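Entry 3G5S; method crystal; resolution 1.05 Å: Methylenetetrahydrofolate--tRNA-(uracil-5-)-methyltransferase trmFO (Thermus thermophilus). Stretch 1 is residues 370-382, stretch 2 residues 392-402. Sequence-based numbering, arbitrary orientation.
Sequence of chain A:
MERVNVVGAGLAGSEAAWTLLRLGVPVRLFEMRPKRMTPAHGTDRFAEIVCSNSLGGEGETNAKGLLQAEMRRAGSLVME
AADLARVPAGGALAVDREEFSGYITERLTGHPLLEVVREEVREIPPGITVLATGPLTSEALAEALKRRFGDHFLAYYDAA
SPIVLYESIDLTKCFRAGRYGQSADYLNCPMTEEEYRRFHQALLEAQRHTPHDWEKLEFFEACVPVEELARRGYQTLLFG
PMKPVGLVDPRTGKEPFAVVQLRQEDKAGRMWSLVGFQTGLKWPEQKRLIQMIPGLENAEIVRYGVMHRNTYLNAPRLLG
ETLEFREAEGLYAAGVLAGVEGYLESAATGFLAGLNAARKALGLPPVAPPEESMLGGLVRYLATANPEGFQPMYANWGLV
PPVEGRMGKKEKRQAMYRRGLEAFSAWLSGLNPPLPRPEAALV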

# COMPACT_ATOMS: atom_id res chain seq x y z
N PRO A 370 -5.82 -16.24 1.84
CA PRO A 370 -5.96 -16.27 3.30
C PRO A 370 -5.09 -15.24 4.02
O PRO A 370 -4.11 -14.75 3.46
CB PRO A 370 -5.50 -17.68 3.66
CG PRO A 370 -4.60 -18.08 2.55
CD PRO A 370 -5.12 -17.42 1.31
N GLU A 371 -5.45 -14.95 5.27
CA GLU A 371 -4.77 -13.94 6.09
C GLU A 371 -3.28 -14.21 6.29
O GLU A 371 -2.51 -13.28 6.52
CB GLU A 371 -5.47 -13.83 7.46
CG GLU A 371 -5.50 -15.14 8.25
CD GLU A 371 -6.02 -14.98 9.67
OE1 GLU A 371 -6.38 -13.85 10.05
OE2 GLU A 371 -6.06 -15.99 10.40
N GLU A 372 -2.88 -15.48 6.24
CA GLU A 372 -1.47 -15.85 6.43
C GLU A 372 -0.61 -15.49 5.24
O GLU A 372 0.61 -15.38 5.37
CB GLU A 372 -1.32 -17.35 6.71
CG GLU A 372 -1.89 -17.79 8.04
CD GLU A 372 -3.41 -17.82 8.06
OE1 GLU A 372 -4.03 -17.84 6.97
OE2 GLU A 372 -3.97 -17.84 9.18
N SER A 373 -1.22 -15.37 4.06
CA SER A 373 -0.46 -14.99 2.88
C SER A 373 -0.28 -13.48 2.87
O SER A 373 -1.09 -12.74 3.44
CB SER A 373 -1.14 -15.47 1.60
OG SER A 373 -2.32 -14.76 1.31
N MSE A 374 0.77 -13.02 2.22
CA MSE A 374 1.01 -11.58 2.17
C MSE A 374 -0.06 -10.89 1.31
O MSE A 374 -0.57 -9.83 1.69
CB MSE A 374 2.41 -11.27 1.67
CG MSE A 374 2.80 -9.80 1.77
SE MSE A 374 2.63 -9.04 3.56
CE MSE A 374 3.79 -10.27 4.51
N LEU A 375 -0.41 -11.46 0.17
CA LEU A 375 -1.46 -10.83 -0.63
C LEU A 375 -2.77 -10.81 0.15
O LEU A 375 -3.50 -9.81 0.14
CB LEU A 375 -1.64 -11.53 -1.98
CG LEU A 375 -2.76 -10.95 -2.85
CD1 LEU A 375 -2.59 -9.44 -3.05
CD2 LEU A 375 -2.82 -11.67 -4.18
N GLY A 376 -3.08 -11.91 0.83
CA GLY A 376 -4.28 -11.97 1.64
C GLY A 376 -4.28 -10.95 2.77
O GLY A 376 -5.27 -10.29 3.03
N GLY A 377 -3.15 -10.84 3.45
CA GLY A 377 -3.05 -9.85 4.51
C GLY A 377 -3.25 -8.44 3.96
O GLY A 377 -3.91 -7.61 4.58
N LEU A 378 -2.67 -8.17 2.80
CA LEU A 378 -2.78 -6.85 2.21
C LEU A 378 -4.23 -6.50 1.85
O LEU A 378 -4.72 -5.43 2.22
CB LEU A 378 -1.88 -6.79 0.99
CG LEU A 378 -1.78 -5.44 0.29
CD1 LEU A 378 -1.28 -4.34 1.21
CD2 LEU A 378 -0.90 -5.58 -0.93
N VAL A 379 -4.92 -7.38 1.13
CA VAL A 379 -6.27 -7.04 0.70
C VAL A 379 -7.26 -7.05 1.85
O VAL A 379 -8.24 -6.30 1.84
CB VAL A 379 -6.76 -7.88 -0.51
CG1 VAL A 379 -5.83 -7.66 -1.69
CG2 VAL A 379 -6.90 -9.36 -0.16
N ARG A 380 -7.02 -7.90 2.84
CA ARG A 380 -7.89 -7.91 4.00
C ARG A 380 -7.71 -6.63 4.83
O ARG A 380 -8.69 -6.12 5.39
CB ARG A 380 -7.76 -9.23 4.78
CG ARG A 380 -8.26 -10.42 3.96
CD ARG A 380 -8.03 -11.77 4.61
NE ARG A 380 -8.36 -12.85 3.68
CZ ARG A 380 -9.59 -13.33 3.48
NH1 ARG A 380 -10.61 -12.86 4.19
NH2 ARG A 380 -9.78 -14.29 2.59
N TYR A 381 -6.50 -6.09 4.86
CA TYR A 381 -6.25 -4.77 5.46
C TYR A 381 -7.01 -3.68 4.69
O TYR A 381 -7.68 -2.84 5.30
CB TYR A 381 -4.75 -4.45 5.51
CG TYR A 381 -4.44 -3.10 6.10
CD1 TYR A 381 -4.20 -2.95 7.46
CD2 TYR A 381 -4.38 -1.96 5.30
CE1 TYR A 381 -3.92 -1.71 8.01
CE2 TYR A 381 -4.11 -0.71 5.85
CZ TYR A 381 -3.87 -0.60 7.21
OH TYR A 381 -3.59 0.62 7.80
N LEU A 382 -6.92 -3.68 3.36
CA LEU A 382 -7.64 -2.70 2.55
C LEU A 382 -9.12 -2.65 2.91
O LEU A 382 -9.73 -1.58 2.98
CB LEU A 382 -7.48 -2.98 1.06
CG LEU A 382 -6.08 -2.86 0.45
CD1 LEU A 382 -6.13 -3.19 -1.03
CD2 LEU A 382 -5.47 -1.47 0.69
N PRO A 392 -2.54 4.76 2.11
CA PRO A 392 -2.16 3.54 1.39
C PRO A 392 -1.24 2.61 2.18
O PRO A 392 -0.56 3.03 3.11
CB PRO A 392 -1.42 4.07 0.16
CG PRO A 392 -1.88 5.52 0.01
CD PRO A 392 -2.06 5.98 1.43
N MSE A 393 -1.22 1.35 1.77
CA MSE A 393 -0.47 0.31 2.46
C MSE A 393 0.44 -0.45 1.50
O MSE A 393 0.05 -0.78 0.38
CB MSE A 393 -1.45 -0.65 3.13
CG MSE A 393 -0.80 -1.74 3.96
SE MSE A 393 0.46 -1.05 5.28
CE MSE A 393 -0.69 0.26 6.12
N TYR A 394 1.66 -0.73 1.97
CA TYR A 394 2.56 -1.64 1.28
C TYR A 394 2.77 -2.91 2.10
O TYR A 394 2.39 -2.98 3.27
CB TYR A 394 3.87 -0.97 0.88
CG TYR A 394 4.75 -0.41 1.97
CD1 TYR A 394 4.91 0.96 2.12
CD2 TYR A 394 5.50 -1.24 2.79
CE1 TYR A 394 5.77 1.49 3.08
CE2 TYR A 394 6.36 -0.72 3.76
CZ TYR A 394 6.49 0.64 3.90
OH TYR A 394 7.33 1.19 4.85
N ALA A 395 3.37 -3.93 1.48
CA ALA A 395 3.56 -5.22 2.14
C ALA A 395 4.48 -5.09 3.35
O ALA A 395 5.55 -4.50 3.26
CB ALA A 395 4.13 -6.22 1.17
N ASN A 396 4.06 -5.68 4.47
CA ASN A 396 4.86 -5.68 5.69
C ASN A 396 4.35 -6.79 6.60
O ASN A 396 3.23 -7.28 6.43
CB ASN A 396 4.81 -4.32 6.40
CG ASN A 396 3.43 -3.99 6.93
OD1 ASN A 396 2.61 -3.36 6.23
ND2 ASN A 396 3.14 -4.44 8.13
N TRP A 397 5.18 -7.19 7.56
CA TRP A 397 4.85 -8.31 8.42
C TRP A 397 3.70 -8.06 9.39
O TRP A 397 3.16 -9.00 9.95
CB TRP A 397 6.08 -8.82 9.16
CG TRP A 397 7.11 -9.44 8.27
CD1 TRP A 397 8.40 -9.04 8.12
CD2 TRP A 397 6.94 -10.61 7.45
NE1 TRP A 397 9.06 -9.88 7.25
CE2 TRP A 397 8.18 -10.85 6.82
CE3 TRP A 397 5.87 -11.46 7.18
CZ2 TRP A 397 8.38 -11.92 5.94
CZ3 TRP A 397 6.06 -12.52 6.30
CH2 TRP A 397 7.30 -12.74 5.69
N GLY A 398 3.33 -6.80 9.61
CA GLY A 398 2.19 -6.51 10.46
C GLY A 398 0.85 -6.96 9.89
O GLY A 398 -0.14 -7.06 10.63
N LEU A 399 0.81 -7.26 8.59
CA LEU A 399 -0.43 -7.59 7.89
C LEU A 399 -0.89 -9.03 8.12
O LEU A 399 -2.04 -9.35 7.85
CB LEU A 399 -0.26 -7.37 6.39
CG LEU A 399 -0.01 -5.93 5.97
CD1 LEU A 399 0.31 -5.88 4.50
CD2 LEU A 399 -1.19 -5.03 6.30
N VAL A 400 0.01 -9.90 8.56
CA VAL A 400 -0.31 -11.32 8.74
C VAL A 400 -0.28 -11.66 10.23
O VAL A 400 0.24 -10.89 11.04
CB VAL A 400 0.66 -12.24 7.96
CG1 VAL A 400 0.61 -11.93 6.46
CG2 VAL A 400 2.09 -12.11 8.50
N PRO A 401 -0.87 -12.80 10.62
CA PRO A 401 -0.87 -13.13 12.05
C PRO A 401 0.54 -13.33 12.57
O PRO A 401 1.46 -13.66 11.81
CB PRO A 401 -1.64 -14.45 12.10
CG PRO A 401 -2.49 -14.44 10.87
CD PRO A 401 -1.64 -13.78 9.84
N PRO A 402 0.72 -13.13 13.87
CA PRO A 402 2.01 -13.38 14.49
C PRO A 402 2.39 -14.85 14.38
O PRO A 402 1.53 -15.71 14.17
CB PRO A 402 1.77 -13.03 15.97
CG PRO A 402 0.42 -12.42 16.05
CD PRO A 402 -0.34 -12.88 14.87
O HOH W 1 -4.04 -11.13 7.48
O HOH W 2 -4.44 -8.13 7.18

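A helix can be held against an irregular segment of chain without a single direct hydrogen bond between them, provided that the helix bonds within itself, water bridges some of the carbonyls, and the side chains fit closely. Residues 370-382 and 392-402 of this tRNA methyltransferase are a compact example: together they bury 658 Å², with apolar side chains prominent and two waters bridging carbonyls.

The first stretch opens with a type I beta turn from Pro 370 to Ser 373, closed by a bond from Ser 373 N to Pro 370 O (3.0 Å). The backbone of this turn runs beside the end of the second stretch. Glu 371 O lies 3.4 Å from Val 400 CG1 and 3.5 Å from Pro 401 CD, so the Val 400 methyl and the Pro 401 ring lie in van der Waals contact with the turn carbonyl; the proline nitrogen has no proton to donate. The aliphatic part of Pro 401 also meets the glutamate side chains, with CG 3.8 Å from Glu 371 CD and 4.1 Å from Glu 372 OE2.

Ser 373 ends the turn and caps the helix that starts at Met 374. Its CA-to-CB bond points away from the second stretch, and its hydroxyl works locally: OG donates to Pro 370 O (2.8 Å) and accepts from Gly 376 N (3.0 Å), the classic N-cap that serves an amide the first helical turn leaves without a backbone partner. From Gly 377 onward, regular i to i-4 bonds take over.

Met 374, modelled as selenomethionine, is the largest contributor from stretch 1. Its CB points sideways, yet a t, p, p conformation brings the end of the chain across. SE sits 3.4 Å from Asn 396 O and 4.0 Å from Leu 399 CD1, CE reaches 3.6 Å from Trp 397 CE3, and CG rests 3.9 Å from Ala 395 CB. A flexible, polarizable side chain is well suited to filling such an irregular pocket.

One helical turn on, Gly 377 shows how a missing side chain permits close approach. Its CA is 3.5 Å from Leu 399 O, and the CA atoms of Gly 377 and Leu 399 are 4.8 Å apart; a CB here would lie 2.7 Å from that same oxygen, a clash. Leu 399 O also serves as a shared anchor for water. Water 1 lies 2.7 Å from Leu 399 O and 2.8 Å from Glu 371 O, while water 2 lies 2.8 Å from Leu 399 O and 2.7 Å from Gly 377 O, so solvent links carbonyls that cannot bond to one another.

Farther along, Leu 378 places CD1 against two apolar partners, 3.8 Å from Met 393 CG and 4.0 Å from Leu 399 CD1. Tyr 381 then points toward the second stretch, its CB 3.7 Å from Leu 399 CD2 and its CZ 3.5 Å from CE of Met 393, another selenomethionine. The selenium of Met 393 lies 4.9 Å from the centroid of the Tyr 381 ring, an oblique chalcogen-aromatic contact.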